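Local coordinates for protein DotI (PDB 3WZ4) that forms part of an inner-membrane complex essential for type IV secretion in Legionella pneumophila, this chain being its periplasmic domain, at residues 5-10 against 76-81; 11-16 against 127-132; 32-37 against 43-48; 62-67 against 103-108. All blocks are in the same frame, centred on the assembly; numbering follows the deposited sequence.

Contact 2 is the buried one: helix 7-21 lays an indole on edge strand 129-138, with apolar and CH-pi packing. Contact 1 uses the start of the same helix against strand 67-84 at the surface, and its chemistry turns ionic. The two touch through Q5 and R127, which are probably hydrogen-bonded. Contact 3 joins two helices, 29-35 and 42-54, again round a tryptophan but nearer the surface; a probable hydrogen bond from S132 to E43 ties it to contact 2. Contact 4 stands apart at the far end of the same sheet, where a long ion pair and a water bridge the end of helix 57-63 and the start of strand 106-119.

Contact 1 of 4, residues 5-10 against 76-81; sequences QSDSAV and PIILQK
D7 meets both of its partners nearly at right angles: the extended K81 chain reaches its carboxylate, while the end of I78 comes up against CG. The K81 ammonium nitrogen NZ lies 2.6 Å from D7 OD2, a salt bridge that is also a hydrogen bond. It arrives on the syn side of the oxygen but 25° out of the carboxylate plane. K81 can cover this distance because its chain is straight beyond CG, although CG itself sits between the backbone N and carbonyl carbon (chi1 58°). I78 brings a methyl, its CD1 being 3.5 Å from D7 CG, so an apolar tip packs on the carboxylate carbon beside the ionic pair. D7 belongs to the first turn of helix 7-21, directly after the N-cap residue S6, a place that suits an acidic side chain because its charge should interact favourably with the helix dipole. This helix packs on the curved antiparallel sheet of an NTF2-like fold, and the contact joins its beginning to strand 67-84 where that strand turns a corner at L79. The second carboxylate oxygen, OD1, is hydrogen-bonded to W90 NE1 on the neighbouring strand 87-101. With one oxygen taken by an ammonium group and the other by an indole N-H, the rotation of the D7 carboxylate is well defined. The K81 side chain also touches those of W90 and Y88.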
# COMPACT_ATOMS: atom_id res chain seq x y z
N GLN A 5 19.48 4.47 -0.84
CA GLN A 5 18.18 4.57 -1.51
C GLN A 5 18.19 5.64 -2.60
O GLN A 5 18.68 6.75 -2.39
CB GLN A 5 17.09 4.89 -0.49
CG GLN A 5 17.17 4.08 0.80
CD GLN A 5 16.87 2.61 0.59
OE1 GLN A 5 16.45 2.20 -0.50
NE2 GLN A 5 17.07 1.81 1.63
N SER A 6 17.64 5.30 -3.75
CA SER A 6 17.48 6.25 -4.83
C SER A 6 16.02 6.69 -4.90
O SER A 6 15.13 5.96 -4.45
CB SER A 6 17.91 5.64 -6.16
OG SER A 6 17.77 6.56 -7.22
N ASP A 7 15.77 7.87 -5.44
CA ASP A 7 14.40 8.32 -5.65
C ASP A 7 13.64 7.32 -6.53
O ASP A 7 12.53 6.91 -6.21
CB ASP A 7 14.37 9.71 -6.28
CG ASP A 7 14.49 10.82 -5.26
OD1 ASP A 7 14.79 10.54 -4.08
OD2 ASP A 7 14.27 11.99 -5.63
N SER A 8 14.27 6.93 -7.64
CA SER A 8 13.64 6.02 -8.59
C SER A 8 13.40 4.65 -7.96
O SER A 8 12.37 4.02 -8.22
CB SER A 8 14.51 5.87 -9.84
OG SER A 8 15.74 5.23 -9.53
N ALA A 9 14.34 4.21 -7.14
CA ALA A 9 14.19 2.93 -6.44
C ALA A 9 13.02 2.98 -5.46
O ALA A 9 12.20 2.06 -5.40
CB ALA A 9 15.47 2.57 -5.71
N VAL A 10 12.96 4.05 -4.68
CA VAL A 10 11.88 4.24 -3.71
C VAL A 10 10.52 4.27 -4.40
O VAL A 10 9.54 3.74 -3.89
CB VAL A 10 12.07 5.53 -2.89
CG1 VAL A 10 10.84 5.81 -2.05
CG2 VAL A 10 13.32 5.43 -2.01
N PRO A 76 4.08 6.84 -10.31
CA PRO A 76 4.14 7.41 -8.96
C PRO A 76 5.04 8.64 -8.95
O PRO A 76 6.03 8.68 -9.68
CB PRO A 76 4.78 6.28 -8.14
CG PRO A 76 5.56 5.49 -9.13
CD PRO A 76 4.77 5.54 -10.40
N ILE A 77 4.70 9.62 -8.14
CA ILE A 77 5.49 10.84 -8.05
C ILE A 77 5.86 11.17 -6.61
O ILE A 77 5.12 10.86 -5.68
CB ILE A 77 4.74 12.05 -8.65
CG1 ILE A 77 3.45 12.31 -7.87
CG2 ILE A 77 4.44 11.83 -10.13
CD1 ILE A 77 2.62 13.45 -8.44
N ILE A 78 7.03 11.77 -6.44
CA ILE A 78 7.44 12.27 -5.13
C ILE A 78 6.89 13.68 -4.95
O ILE A 78 7.30 14.60 -5.64
CB ILE A 78 8.97 12.28 -4.98
CG1 ILE A 78 9.52 10.86 -5.05
CG2 ILE A 78 9.38 12.96 -3.68
CD1 ILE A 78 11.02 10.79 -5.17
N LEU A 79 5.94 13.83 -4.03
CA LEU A 79 5.36 15.13 -3.73
C LEU A 79 6.36 15.97 -2.95
O LEU A 79 6.43 17.19 -3.10
CB LEU A 79 4.07 14.98 -2.92
CG LEU A 79 2.92 14.19 -3.55
CD1 LEU A 79 1.77 14.08 -2.57
CD2 LEU A 79 2.46 14.83 -4.86
N GLN A 80 7.13 15.30 -2.10
CA GLN A 80 8.07 15.99 -1.22
C GLN A 80 9.01 14.97 -0.58
O GLN A 80 8.61 13.84 -0.29
CB GLN A 80 7.32 16.77 -0.15
CG GLN A 80 8.20 17.60 0.76
CD GLN A 80 7.41 18.56 1.62
OE1 GLN A 80 6.36 18.20 2.17
NE2 GLN A 80 7.89 19.79 1.75
N LYS A 81 10.26 15.37 -0.36
CA LYS A 81 11.22 14.52 0.33
C LYS A 81 12.05 15.35 1.30
O LYS A 81 12.12 16.57 1.18
CB LYS A 81 12.11 13.78 -0.66
CG LYS A 81 12.90 14.68 -1.61
CD LYS A 81 13.72 13.85 -2.60
CE LYS A 81 14.54 14.74 -3.52
NZ LYS A 81 15.44 13.95 -4.40

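Contact 2 of 4, residues 11-16 against 127-132; sequences LQWANQ and RGIGIS
W13 lays its indole across R127, in the loop before the strand, and strand residues I129 to I131, filling the layer between helix and sheet in this NTF2-like alpha+beta domain. Helix 11-16 and strand 129-131 run at 40° to each other with their axes 10.3 Å apart, a spacing that a large flat side chain suits well. The indole reaches over because its CG is anti to the backbone N, directing the ring from the helix to the strand. Its apolar packing is with the two isoleucines. I129 makes a CH-pi contact, CD1 lying 4.1 Å from the centroid of the six-membered ring and 25° off its normal. I131 approaches obliquely at the far end of the ring, where its CG1 is 3.7 Å from W13 CZ3. Between them comes the backbone of G130, whose CA lies 3.9 Å from W13 CH2. F39 meets the indole at a steep angle, and I117 of strand 106-119 adds a further neighbour. The remaining interaction is with an arginine that meets the indole with CG and NE while its polar end is bonded to Q5, NH1 pairing with Q5 OE1. The R127 chain bends at chi2, and its guanidinium plane is turned 70° from the indole, so the two are not stacked. NE lies 3.5 Å from W13 CD1, and CG sits 3.4 Å from W13 NE1.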
# COMPACT_ATOMS: atom_id res chain seq x y z
N LEU A 11 10.47 4.90 -5.57
CA LEU A 11 9.23 4.97 -6.34
C LEU A 11 8.76 3.58 -6.80
O LEU A 11 7.62 3.19 -6.55
CB LEU A 11 9.39 5.91 -7.53
CG LEU A 11 9.40 7.40 -7.18
CD1 LEU A 11 10.09 8.22 -8.26
CD2 LEU A 11 7.99 7.91 -6.94
N GLN A 12 9.63 2.85 -7.48
CA GLN A 12 9.30 1.50 -7.93
C GLN A 12 8.79 0.67 -6.76
O GLN A 12 7.81 -0.07 -6.89
CB GLN A 12 10.50 0.81 -8.57
CG GLN A 12 10.98 1.46 -9.86
CD GLN A 12 11.79 0.50 -10.72
OE1 GLN A 12 11.53 -0.70 -10.75
NE2 GLN A 12 12.79 1.04 -11.42
N TRP A 13 9.45 0.82 -5.62
CA TRP A 13 9.07 0.11 -4.41
C TRP A 13 7.67 0.51 -3.92
O TRP A 13 6.86 -0.34 -3.57
CB TRP A 13 10.11 0.35 -3.32
CG TRP A 13 9.90 -0.45 -2.07
CD1 TRP A 13 10.36 -1.71 -1.83
CD2 TRP A 13 9.20 -0.04 -0.89
NE1 TRP A 13 9.99 -2.12 -0.57
CE2 TRP A 13 9.28 -1.11 0.02
CE3 TRP A 13 8.52 1.12 -0.52
CZ2 TRP A 13 8.69 -1.05 1.29
CZ3 TRP A 13 7.94 1.18 0.73
CH2 TRP A 13 8.03 0.10 1.62
N ALA A 14 7.41 1.82 -3.91
CA ALA A 14 6.11 2.33 -3.49
C ALA A 14 5.00 1.82 -4.41
O ALA A 14 3.89 1.55 -3.97
CB ALA A 14 6.12 3.86 -3.46
N ASN A 15 5.33 1.71 -5.69
CA ASN A 15 4.42 1.15 -6.68
C ASN A 15 4.03 -0.28 -6.32
O ASN A 15 2.86 -0.64 -6.37
CB ASN A 15 5.06 1.19 -8.07
CG ASN A 15 4.10 0.78 -9.18
OD1 ASN A 15 3.08 0.14 -8.93
ND2 ASN A 15 4.44 1.14 -10.41
N GLN A 16 5.03 -1.08 -5.95
CA GLN A 16 4.80 -2.47 -5.57
C GLN A 16 3.92 -2.57 -4.33
O GLN A 16 2.96 -3.34 -4.29
CB GLN A 16 6.12 -3.18 -5.30
CG GLN A 16 7.13 -3.09 -6.43
CD GLN A 16 8.48 -3.68 -6.05
OE1 GLN A 16 9.53 -3.07 -6.29
NE2 GLN A 16 8.46 -4.86 -5.44
N ARG A 127 15.02 -4.02 3.34
CA ARG A 127 14.89 -3.02 2.28
C ARG A 127 15.45 -1.67 2.71
O ARG A 127 15.90 -0.88 1.88
CB ARG A 127 13.43 -2.88 1.86
CG ARG A 127 13.23 -2.06 0.59
CD ARG A 127 14.11 -2.57 -0.54
NE ARG A 127 13.90 -1.82 -1.77
CZ ARG A 127 14.45 -0.64 -2.04
NH1 ARG A 127 15.25 -0.06 -1.15
NH2 ARG A 127 14.20 -0.03 -3.19
N GLY A 128 15.43 -1.41 4.02
CA GLY A 128 15.98 -0.18 4.56
C GLY A 128 14.96 0.94 4.61
O GLY A 128 15.23 2.01 5.16
N ILE A 129 13.79 0.70 4.03
CA ILE A 129 12.71 1.68 4.05
C ILE A 129 11.39 0.98 4.37
O ILE A 129 11.25 -0.22 4.15
CB ILE A 129 12.57 2.41 2.70
CG1 ILE A 129 12.44 1.40 1.56
CG2 ILE A 129 13.74 3.35 2.47
CD1 ILE A 129 12.14 2.03 0.22
N GLY A 130 10.44 1.75 4.89
CA GLY A 130 9.12 1.25 5.21
C GLY A 130 8.07 2.34 5.15
O GLY A 130 8.38 3.52 5.26
N ILE A 131 6.81 1.93 4.98
CA ILE A 131 5.70 2.87 4.93
C ILE A 131 5.23 3.23 6.34
O ILE A 131 4.91 2.35 7.14
CB ILE A 131 4.52 2.29 4.14
CG1 ILE A 131 4.93 2.07 2.68
CG2 ILE A 131 3.30 3.20 4.23
CD1 ILE A 131 3.94 1.23 1.88
N SER A 132 5.19 4.53 6.63
CA SER A 132 4.72 5.02 7.92
C SER A 132 3.26 5.46 7.86
O SER A 132 2.55 5.44 8.87
CB SER A 132 5.59 6.18 8.42
OG SER A 132 6.83 5.70 8.91

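Contact 3 of 4, residues 32-37 against 43-48; sequences ELQASS and EGWDQF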
# COMPACT_ATOMS: atom_id res chain seq x y z
N GLU A 32 -2.05 -12.98 2.46
CA GLU A 32 -1.68 -11.77 1.74
C GLU A 32 -1.53 -10.60 2.70
O GLU A 32 -0.56 -9.85 2.63
CB GLU A 32 -2.69 -11.44 0.65
CG GLU A 32 -2.64 -12.39 -0.53
CD GLU A 32 -1.34 -12.30 -1.30
OE1 GLU A 32 -1.04 -11.21 -1.83
OE2 GLU A 32 -0.61 -13.31 -1.37
N LEU A 33 -2.50 -10.44 3.60
CA LEU A 33 -2.41 -9.42 4.64
C LEU A 33 -1.05 -9.45 5.30
O LEU A 33 -0.33 -8.46 5.32
CB LEU A 33 -3.48 -9.66 5.72
CG LEU A 33 -3.15 -9.04 7.08
CD1 LEU A 33 -3.12 -7.51 7.00
CD2 LEU A 33 -4.12 -9.50 8.17
N GLN A 34 -0.71 -10.62 5.84
CA GLN A 34 0.51 -10.73 6.62
C GLN A 34 1.78 -10.60 5.77
O GLN A 34 2.79 -10.08 6.25
CB GLN A 34 0.53 -12.01 7.45
CG GLN A 34 1.38 -11.87 8.70
CD GLN A 34 1.22 -10.51 9.35
OE1 GLN A 34 0.15 -10.16 9.85
NE2 GLN A 34 2.29 -9.72 9.33
N ALA A 35 1.72 -11.05 4.51
CA ALA A 35 2.89 -10.97 3.64
C ALA A 35 3.30 -9.53 3.37
O ALA A 35 4.41 -9.27 2.92
CB ALA A 35 2.62 -11.70 2.32
N SER A 36 2.41 -8.59 3.66
CA SER A 36 2.67 -7.19 3.36
C SER A 36 3.26 -6.41 4.53
O SER A 36 3.69 -5.27 4.36
CB SER A 36 1.39 -6.50 2.87
OG SER A 36 0.47 -6.37 3.94
N SER A 37 3.26 -7.01 5.72
CA SER A 37 3.74 -6.32 6.92
C SER A 37 5.17 -5.81 6.77
O SER A 37 5.56 -4.82 7.40
CB SER A 37 3.62 -7.22 8.15
OG SER A 37 4.61 -8.23 8.15
N GLU A 43 4.93 1.96 13.23
CA GLU A 43 3.74 2.81 13.28
C GLU A 43 2.91 2.72 12.00
O GLU A 43 1.70 2.92 12.02
CB GLU A 43 4.12 4.27 13.57
CG GLU A 43 4.87 4.97 12.44
CD GLU A 43 6.34 4.60 12.39
OE1 GLU A 43 6.80 3.84 13.27
OE2 GLU A 43 7.03 5.07 11.46
N GLY A 44 3.57 2.42 10.88
CA GLY A 44 2.87 2.29 9.62
C GLY A 44 1.95 1.08 9.61
O GLY A 44 0.84 1.14 9.08
N TRP A 45 2.41 -0.01 10.21
CA TRP A 45 1.64 -1.24 10.27
C TRP A 45 0.39 -1.07 11.14
O TRP A 45 -0.68 -1.57 10.81
CB TRP A 45 2.51 -2.38 10.80
CG TRP A 45 1.84 -3.73 10.84
CD1 TRP A 45 1.65 -4.52 11.93
CD2 TRP A 45 1.28 -4.44 9.73
NE1 TRP A 45 1.00 -5.68 11.58
CE2 TRP A 45 0.76 -5.65 10.23
CE3 TRP A 45 1.16 -4.17 8.36
CZ2 TRP A 45 0.14 -6.59 9.41
CZ3 TRP A 45 0.54 -5.10 7.55
CH2 TRP A 45 0.04 -6.30 8.08
N ASP A 46 0.53 -0.33 12.24
CA ASP A 46 -0.60 -0.05 13.11
C ASP A 46 -1.66 0.77 12.38
O ASP A 46 -2.86 0.48 12.46
CB ASP A 46 -0.15 0.70 14.36
CG ASP A 46 0.64 -0.19 15.31
OD1 ASP A 46 0.52 -1.43 15.21
OD2 ASP A 46 1.37 0.35 16.17
N GLN A 47 -1.22 1.80 11.66
CA GLN A 47 -2.13 2.68 10.93
C GLN A 47 -2.80 1.94 9.77
O GLN A 47 -3.99 2.10 9.52
CB GLN A 47 -1.39 3.92 10.43
CG GLN A 47 -2.26 4.94 9.72
CD GLN A 47 -2.25 4.78 8.21
OE1 GLN A 47 -1.26 4.33 7.63
NE2 GLN A 47 -3.36 5.13 7.57
N PHE A 48 -2.02 1.12 9.07
CA PHE A 48 -2.55 0.34 7.96
C PHE A 48 -3.60 -0.66 8.45
O PHE A 48 -4.65 -0.82 7.83
CB PHE A 48 -1.42 -0.39 7.23
CG PHE A 48 -1.89 -1.26 6.09
CD1 PHE A 48 -2.28 -0.70 4.89
CD2 PHE A 48 -1.91 -2.63 6.23
CE1 PHE A 48 -2.71 -1.50 3.84
CE2 PHE A 48 -2.34 -3.44 5.18
CZ PHE A 48 -2.73 -2.87 3.99
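Two torsions set up the meeting of W45 with the end of the preceding helix. W45 holds CG opposite its backbone N (chi1 -177°), which sends the indole out from helix 42-54 toward L33, S36 and S37. S36 turns the other way about its first bond (chi1 69°), which puts OG between its own N and carbonyl carbon and folds it back to donate a hydrogen bond to L33 O, 2.6 Å away. The same carbonyl oxygen also accepts from S36 N, so two donors grip it while it faces the rim of the indole, 3.5 Å from W45 CH2. S36 OG stands at that edge as well, near the ring plane. S37 takes a face: its CB lies 3.6 Å from the centroid of the six-membered ring and only 6° off the normal, a CH-pi contact, with CA close beside it at 3.5 Å from W45 CZ3. A small residue suits this place because the main chain can then settle directly on the flat ring. In this NTF2-like fold helix 42-54 reaches the sheet through F48, which meets F134 of strand 129-138 edge-to-face, and helix 29-35 packs on 42-54 in turn; a short connection joins the two helices. L33 crosses the indole at about a right angle, and its CD1 methyl comes 3.6 Å from W45 CH2, an apolar contact. One turn after W45, F48 comes within 4.2 Å of S36 OG through CE2. F48 also stacks on F40, which extends the aromatic packing.

Contact 4 of 4, residues 62-67 against 103-108; sequences KAKKLV and ASEFTQ
The carboxylate of E105 meets K64 with its two oxygens rather than with a face: the lysine chain passes in front of both, CD and NZ lying on opposite sides of the carboxylate plane. K64 CD is 3.1 Å from OE1 of E105 and 3.3 Å from its OE2, close to midway between them. The charged end is farther off, K64 NZ standing 3.6 Å from E105 OE1, so the salt bridge is a long one. L66 stands obliquely to one side of the plane, with its CD2 methyl 4.1 Å from E105 OE2. K64 and E105, long charged chains suited to an exposed place, are both extended beyond CG and cross at about a right angle, and the carboxylate meets the lysine at CD, short of its end. The backbone here ends helix 57-63 in a Schellman motif, K65 being the C-prime residue with positive phi. L66 then turns inward against Y100 and S102, its apolar side chain suiting this buried position. A pentanediol, probably from the crystallisation liquor, lies close to L66, and K64 NZ makes a weak hydrogen bond to O4 of such a molecule. The loop before strand 106-119 is shaped by S102 OG, hydrogen-bonded to both S104 N and E105 N. A water adds a second bridge, giving a hydrogen bond to K64 O at 2.8 Å and sharing another with S104 OG at 3.0 Å.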
# COMPACT_ATOMS: atom_id res chain seq x y z
N LYS A 62 -15.16 -10.91 1.51
CA LYS A 62 -15.51 -12.22 2.06
C LYS A 62 -16.97 -12.57 1.79
O LYS A 62 -17.28 -13.66 1.32
CB LYS A 62 -15.22 -12.27 3.57
CG LYS A 62 -13.74 -12.12 3.91
CD LYS A 62 -13.50 -11.98 5.41
CE LYS A 62 -13.65 -13.31 6.13
NZ LYS A 62 -13.21 -13.22 7.55
N ALA A 63 -17.87 -11.63 2.08
CA ALA A 63 -19.30 -11.86 1.90
C ALA A 63 -19.66 -12.18 0.45
O ALA A 63 -20.39 -13.13 0.18
CB ALA A 63 -20.09 -10.65 2.39
N LYS A 64 -19.14 -11.37 -0.47
CA LYS A 64 -19.43 -11.56 -1.89
C LYS A 64 -18.38 -12.44 -2.57
O LYS A 64 -18.44 -12.68 -3.77
CB LYS A 64 -19.54 -10.21 -2.60
CG LYS A 64 -20.64 -9.32 -2.06
CD LYS A 64 -20.66 -7.97 -2.76
CE LYS A 64 -21.76 -7.08 -2.22
NZ LYS A 64 -21.79 -5.76 -2.90
N LYS A 65 -17.43 -12.92 -1.78
CA LYS A 65 -16.39 -13.81 -2.28
C LYS A 65 -15.74 -13.28 -3.55
O LYS A 65 -15.86 -13.88 -4.63
CB LYS A 65 -16.95 -15.22 -2.49
CG LYS A 65 -17.56 -15.81 -1.22
CD LYS A 65 -17.86 -17.29 -1.37
CE LYS A 65 -18.26 -17.89 -0.03
NZ LYS A 65 -18.43 -19.36 -0.11
N LEU A 66 -15.06 -12.15 -3.42
CA LEU A 66 -14.46 -11.48 -4.57
C LEU A 66 -12.96 -11.69 -4.66
O LEU A 66 -12.31 -12.15 -3.72
CB LEU A 66 -14.74 -9.98 -4.49
CG LEU A 66 -16.18 -9.56 -4.23
CD1 LEU A 66 -16.24 -8.09 -3.87
CD2 LEU A 66 -17.07 -9.87 -5.43
N VAL A 67 -12.40 -11.34 -5.82
CA VAL A 67 -10.97 -11.28 -6.00
C VAL A 67 -10.59 -9.84 -6.27
O VAL A 67 -11.14 -9.21 -7.19
CB VAL A 67 -10.51 -12.16 -7.18
CG1 VAL A 67 -9.04 -11.92 -7.48
CG2 VAL A 67 -10.78 -13.63 -6.90
N ALA A 103 -17.95 -14.14 -10.27
CA ALA A 103 -18.80 -14.63 -11.35
C ALA A 103 -20.00 -13.71 -11.56
O ALA A 103 -20.46 -13.52 -12.68
CB ALA A 103 -19.25 -16.05 -11.08
N SER A 104 -20.49 -13.12 -10.47
CA SER A 104 -21.71 -12.32 -10.52
C SER A 104 -21.45 -10.81 -10.51
O SER A 104 -22.29 -10.03 -10.95
CB SER A 104 -22.64 -12.70 -9.37
OG SER A 104 -22.14 -12.24 -8.13
N GLU A 105 -20.29 -10.40 -10.00
CA GLU A 105 -20.01 -8.97 -9.86
C GLU A 105 -18.73 -8.50 -10.55
O GLU A 105 -17.79 -9.28 -10.75
CB GLU A 105 -19.95 -8.58 -8.38
CG GLU A 105 -21.29 -8.65 -7.66
CD GLU A 105 -21.24 -8.02 -6.28
OE1 GLU A 105 -22.19 -8.22 -5.50
OE2 GLU A 105 -20.24 -7.32 -5.99
N PHE A 106 -18.70 -7.22 -10.91
CA PHE A 106 -17.52 -6.57 -11.47
C PHE A 106 -17.60 -5.07 -11.21
O PHE A 106 -18.37 -4.36 -11.86
CB PHE A 106 -17.42 -6.85 -12.97
CG PHE A 106 -16.14 -6.36 -13.59
CD1 PHE A 106 -16.02 -5.04 -14.00
CD2 PHE A 106 -15.06 -7.21 -13.77
CE1 PHE A 106 -14.85 -4.58 -14.58
CE2 PHE A 106 -13.89 -6.75 -14.35
CZ PHE A 106 -13.79 -5.44 -14.75
N THR A 107 -16.80 -4.60 -10.26
CA THR A 107 -16.83 -3.19 -9.87
C THR A 107 -15.42 -2.60 -9.83
O THR A 107 -14.49 -3.23 -9.31
CB THR A 107 -17.48 -3.01 -8.48
OG1 THR A 107 -18.85 -3.43 -8.55
CG2 THR A 107 -17.41 -1.56 -8.04
N GLN A 108 -15.27 -1.41 -10.39
CA GLN A 108 -13.96 -0.75 -10.44
C GLN A 108 -13.94 0.61 -9.76
O GLN A 108 -14.93 1.34 -9.77
CB GLN A 108 -13.49 -0.63 -11.89
CG GLN A 108 -13.16 -1.96 -12.55
CD GLN A 108 -12.58 -1.80 -13.94
OE1 GLN A 108 -13.03 -0.96 -14.72
NE2 GLN A 108 -11.57 -2.61 -14.25
O HOH W 1 -20.23 -12.11 -5.82